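Local coordinates for protein bacterial regulatory proteins, tetR family (Corynebacterium glutamicum, PDB 3AQT) that probably binds DNA as a TetR-family transcriptional repressor and takes up resorcinol, its inducer, in a pocket of its all-helical ligand-binding domain, at residues Ala225-Ala228 with Arg229-Ser233; Asn85-Asp89 with Arg90-Leu94. All blocks are in the same frame, centred on the assembly; numbering follows the deposited sequence.

Interaction 1 (Ala225-Ala228 with Arg229-Ser233); sequences AAEA and REIAS
Glu227 and Glu230, three residues apart on one short helix, send their side chains out side by side in the same direction, with carboxylate planes 33° apart. Glu227 is extended, its CG anti to the backbone N (chi1 178°), while Glu230 starts out alike but bends at chi2, which brings its OE1 back to 3.9 Å from Glu227 CG. The two acids would be expected to repel, Glu227 OE2 and Glu230 OE1 being 4.6 Å apart, but a water bridges them and donates to both: it lies 2.6 Å from Glu227 OE2 and 2.7 Å from Glu230 OE1. Salt bridges from Glu227 to Arg174 and from Glu230 to Arg234 would offset much of the repulsion. One turn on from Glu227, Ile231 runs alongside the same side chain, its CG1 4.0 Å from Glu227 CG; Ile231 also touches Asp118 and Arg174. Beneath these side chains the backbone follows alpha-helical i to i+4 pairing: Ile231 N donates to Glu227 O (3.0 Å, 163° at the hydrogen) and Ala232 N to Ala228 O. Beyond them Glu230 O accepts from both Ser233 N and Ser233 OG, which reach it from the same face of its plane, OG at 2.6 Å, a side-chain bond back to the preceding turn. Ala228 and Arg229 rest on helix 209-220, and Ala225 on Thr176 of the second subunit. Neighbours three and four residues apart along one flank are characteristic of an alpha helix, here helix 225-231 of the TetR-like C-terminal domain.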
loop_
_atom_site.group_PDB
_atom_site.type_symbol
_atom_site.label_atom_id
_atom_site.label_comp_id
_atom_site.label_asym_id
_atom_site.label_seq_id
_atom_site.Cartn_x
_atom_site.Cartn_y
_atom_site.Cartn_z
ATOM N N ALA B 225 22.691 7.220 1.222
ATOM C CA ALA B 225 21.726 8.301 1.344
ATOM C C ALA B 225 21.958 9.487 0.426
ATOM O O ALA B 225 21.043 9.910 -0.285
ATOM C CB ALA B 225 21.672 8.768 2.783
ATOM N N ALA B 226 23.174 10.033 0.439
ATOM C CA ALA B 226 23.487 11.199 -0.393
ATOM C C ALA B 226 23.554 10.886 -1.883
ATOM O O ALA B 226 23.154 11.704 -2.722
ATOM C CB ALA B 226 24.793 11.829 0.058
ATOM N N GLU B 227 24.064 9.708 -2.225
ATOM C CA GLU B 227 24.169 9.351 -3.628
ATOM C C GLU B 227 22.788 9.184 -4.263
ATOM O O GLU B 227 22.560 9.621 -5.397
ATOM C CB GLU B 227 24.994 8.076 -3.779
ATOM C CG GLU B 227 25.111 7.588 -5.204
ATOM C CD GLU B 227 26.155 6.498 -5.357
ATOM O OE1 GLU B 227 26.447 5.813 -4.351
ATOM O OE2 GLU B 227 26.671 6.323 -6.483
ATOM N N ALA B 228 21.867 8.579 -3.514
ATOM C CA ALA B 228 20.500 8.340 -3.980
ATOM C C ALA B 228 19.841 9.574 -4.584
ATOM O O ALA B 228 19.314 9.529 -5.692
ATOM C CB ALA B 228 19.645 7.808 -2.835
ATOM N N ARG B 229 19.864 10.673 -3.843
ATOM C CA ARG B 229 19.266 11.919 -4.298
ATOM C C ARG B 229 19.851 12.332 -5.652
ATOM O O ARG B 229 19.123 12.682 -6.582
ATOM C CB ARG B 229 19.510 13.008 -3.246
ATOM C CG ARG B 229 18.993 14.387 -3.611
ATOM C CD ARG B 229 17.487 14.388 -3.813
ATOM N NE ARG B 229 17.044 15.580 -4.532
ATOM C CZ ARG B 229 15.775 15.845 -4.826
ATOM N NH1 ARG B 229 14.818 15.002 -4.457
ATOM N NH2 ARG B 229 15.460 16.950 -5.492
ATOM N N GLU B 230 21.172 12.281 -5.760
ATOM C CA GLU B 230 21.845 12.652 -6.998
ATOM C C GLU B 230 21.389 11.791 -8.168
ATOM O O GLU B 230 21.111 12.297 -9.257
ATOM C CB GLU B 230 23.363 12.525 -6.829
ATOM C CG GLU B 230 24.142 12.574 -8.135
ATOM C CD GLU B 230 24.626 11.207 -8.598
ATOM O OE1 GLU B 230 25.218 10.473 -7.773
ATOM O OE2 GLU B 230 24.428 10.875 -9.789
ATOM N N ILE B 231 21.325 10.484 -7.947
ATOM C CA ILE B 231 20.908 9.580 -9.003
ATOM C C ILE B 231 19.470 9.853 -9.438
ATOM O O ILE B 231 19.150 9.782 -10.618
ATOM C CB ILE B 231 21.028 8.121 -8.556
ATOM C CG1 ILE B 231 22.485 7.811 -8.218
ATOM C CG2 ILE B 231 20.522 7.203 -9.658
ATOM C CD1 ILE B 231 23.348 7.077 -9.250
ATOM N N ALA B 232 18.607 10.176 -8.485
ATOM C CA ALA B 232 17.214 10.444 -8.796
ATOM C C ALA B 232 17.015 11.801 -9.444
ATOM O O ALA B 232 15.898 12.140 -9.844
ATOM C CB ALA B 232 16.376 10.350 -7.538
ATOM N N SER B 233 18.088 12.580 -9.551
ATOM C CA SER B 233 18.000 13.908 -10.153
ATOM C C SER B 233 18.595 13.985 -11.559
ATOM O O SER B 233 18.607 15.049 -12.170
ATOM C CB SER B 233 18.699 14.933 -9.260
ATOM O OG SER B 233 20.101 14.690 -9.224
HETATM O O HOH W 1 26.154 7.985 -8.461
#

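Interaction 2 (Asn85-Asp89 with Arg90-Leu94); sequences NYFPD and REQLL
Asp89 ends an irregular approach to helix 90-111: its extended backbone gives way to helical angles at Arg90, and it takes the N-cap position. Its carboxylate reaches forward to the first turn, where Gln92 N donates to Asp89 OD2 at 2.9 Å; the NH arrives on the syn side, 29° out of the carboxylate plane. A chi1 of 53° tucks CG between N and C, which brings OD2 within bonding distance of Gln92 N. Gln92 doubles back, bent at chi2, and crosses Pro88 at about a right angle, with OE1 3.0 Å from Pro88 CD. Below, Phe87 receives Leu93 on one ring face: Leu93 CD1 stands 4.1 Å from the ring centroid and 24° off the normal, a CH-pi contact offset toward the rim. Ile52 of helix 41-62 touches both Phe87 and Leu93, tying the turn to the body of the DNA-binding domain. Arg90 NH2 is held by the carbonyls of Val64 and Val67. Chemically, the helix start is held by a capping hydrogen bond and by apolar and CH-pi packing, and the negative charge of the cap should interact favourably with the helix dipole.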
loop_
_atom_site.group_PDB
_atom_site.type_symbol
_atom_site.label_atom_id
_atom_site.label_comp_id
_atom_site.label_asym_id
_atom_site.label_seq_id
_atom_site.Cartn_x
_atom_site.Cartn_y
_atom_site.Cartn_z
ATOM N N ASN B 85 -22.228 -10.840 -19.250
ATOM C CA ASN B 85 -22.084 -12.069 -20.012
ATOM C C ASN B 85 -20.616 -12.179 -20.399
ATOM O O ASN B 85 -20.177 -13.206 -20.915
ATOM C CB ASN B 85 -22.928 -12.019 -21.281
ATOM C CG ASN B 85 -24.283 -12.671 -21.111
ATOM O OD1 ASN B 85 -25.123 -12.605 -22.004
ATOM N ND2 ASN B 85 -24.501 -13.316 -19.968
ATOM N N TYR B 86 -19.860 -11.114 -20.140
ATOM C CA TYR B 86 -18.445 -11.068 -20.498
ATOM C C TYR B 86 -17.523 -10.771 -19.321
ATOM O O TYR B 86 -16.337 -11.088 -19.361
ATOM C CB TYR B 86 -18.253 -10.021 -21.590
ATOM C CG TYR B 86 -19.232 -10.186 -22.727
ATOM C CD1 TYR B 86 -19.062 -11.189 -23.685
ATOM C CD2 TYR B 86 -20.342 -9.351 -22.836
ATOM C CE1 TYR B 86 -19.975 -11.351 -24.725
ATOM C CE2 TYR B 86 -21.261 -9.504 -23.868
ATOM C CZ TYR B 86 -21.073 -10.503 -24.809
ATOM O OH TYR B 86 -21.980 -10.643 -25.837
ATOM N N PHE B 87 -18.072 -10.143 -18.286
ATOM C CA PHE B 87 -17.329 -9.827 -17.067
ATOM C C PHE B 87 -18.245 -10.127 -15.877
ATOM O O PHE B 87 -19.437 -9.814 -15.907
ATOM C CB PHE B 87 -16.927 -8.353 -17.045
ATOM C CG PHE B 87 -15.809 -8.012 -17.988
ATOM C CD1 PHE B 87 -14.481 -8.182 -17.604
ATOM C CD2 PHE B 87 -16.081 -7.542 -19.272
ATOM C CE1 PHE B 87 -13.443 -7.892 -18.482
ATOM C CE2 PHE B 87 -15.051 -7.253 -20.153
ATOM C CZ PHE B 87 -13.729 -7.428 -19.758
ATOM N N PRO B 88 -17.707 -10.753 -14.820
ATOM C CA PRO B 88 -18.533 -11.065 -13.651
ATOM C C PRO B 88 -18.949 -9.800 -12.916
ATOM O O PRO B 88 -20.025 -9.737 -12.320
ATOM C CB PRO B 88 -17.613 -11.945 -12.811
ATOM C CG PRO B 88 -16.262 -11.384 -13.115
ATOM C CD PRO B 88 -16.325 -11.223 -14.619
ATOM N N ASP B 89 -18.094 -8.787 -12.966
ATOM C CA ASP B 89 -18.391 -7.540 -12.291
ATOM C C ASP B 89 -17.640 -6.362 -12.886
ATOM O O ASP B 89 -16.898 -6.499 -13.857
ATOM C CB ASP B 89 -18.037 -7.649 -10.812
ATOM C CG ASP B 89 -16.611 -8.109 -10.597
ATOM O OD1 ASP B 89 -16.418 -9.299 -10.264
ATOM O OD2 ASP B 89 -15.683 -7.287 -10.780
ATOM N N ARG B 90 -17.837 -5.205 -12.268
ATOM C CA ARG B 90 -17.206 -3.972 -12.689
ATOM C C ARG B 90 -15.705 -4.008 -12.416
ATOM O O ARG B 90 -14.910 -3.627 -13.266
ATOM C CB ARG B 90 -17.847 -2.793 -11.951
ATOM C CG ARG B 90 -17.298 -1.432 -12.354
ATOM C CD ARG B 90 -18.068 -0.298 -11.697
ATOM N NE ARG B 90 -17.926 0.961 -12.427
ATOM C CZ ARG B 90 -16.822 1.700 -12.442
ATOM N NH1 ARG B 90 -15.755 1.305 -11.761
ATOM N NH2 ARG B 90 -16.788 2.836 -13.131
ATOM N N GLU B 91 -15.325 -4.471 -11.230
ATOM C CA GLU B 91 -13.921 -4.547 -10.841
ATOM C C GLU B 91 -13.030 -5.244 -11.856
ATOM O O GLU B 91 -11.947 -4.753 -12.163
ATOM C CB GLU B 91 -13.774 -5.251 -9.486
ATOM C CG GLU B 91 -13.437 -4.316 -8.338
ATOM C CD GLU B 91 -12.104 -3.596 -8.529
ATOM O OE1 GLU B 91 -11.056 -4.279 -8.603
ATOM O OE2 GLU B 91 -12.105 -2.343 -8.603
ATOM N N GLN B 92 -13.471 -6.391 -12.363
ATOM C CA GLN B 92 -12.676 -7.130 -13.332
ATOM C C GLN B 92 -12.352 -6.243 -14.538
ATOM O O GLN B 92 -11.203 -6.185 -14.989
ATOM C CB GLN B 92 -13.420 -8.389 -13.793
ATOM C CG GLN B 92 -12.721 -9.710 -13.442
ATOM C CD GLN B 92 -12.449 -10.589 -14.674
ATOM O OE1 GLN B 92 -13.373 -11.080 -15.330
ATOM N NE2 GLN B 92 -11.170 -10.782 -14.991
ATOM N N LEU B 93 -13.360 -5.542 -15.049
ATOM C CA LEU B 93 -13.167 -4.667 -16.195
ATOM C C LEU B 93 -12.210 -3.542 -15.860
ATOM O O LEU B 93 -11.389 -3.150 -16.682
ATOM C CB LEU B 93 -14.504 -4.073 -16.645
ATOM C CG LEU B 93 -14.442 -2.996 -17.737
ATOM C CD1 LEU B 93 -14.078 -3.637 -19.073
ATOM C CD2 LEU B 93 -15.784 -2.293 -17.843
ATOM N N LEU B 94 -12.326 -3.011 -14.651
ATOM C CA LEU B 94 -11.468 -1.920 -14.214
ATOM C C LEU B 94 -10.026 -2.424 -14.226
ATOM O O LEU B 94 -9.107 -1.750 -14.694
ATOM C CB LEU B 94 -11.855 -1.492 -12.799
ATOM C CG LEU B 94 -11.838 0.003 -12.472
ATOM C CD1 LEU B 94 -10.485 0.617 -12.838
ATOM C CD2 LEU B 94 -12.962 0.692 -13.250
#

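Overall arrangement
The two interactions are local contacts of different kinds: interaction 2 caps the start of a helix, whereas interaction 1 runs the length of a short one. They sit far apart in the molecule, with centres 42 Å and nearest atoms about 29 Å apart, on opposite sides of the chain's centre. Interaction 2 spans the end of the predicted helix-turn-helix and the start of helix 90-111, which carries Leu109 of the resorcinol pocket and so runs from the DNA-binding domain to the ligand domain. Interaction 1 belongs to the ligand domain itself, near the second subunit; the side chain of Ile231 is about 12 Å from the bound resorcinol, and no residue of interaction 1 is among those lining the pocket.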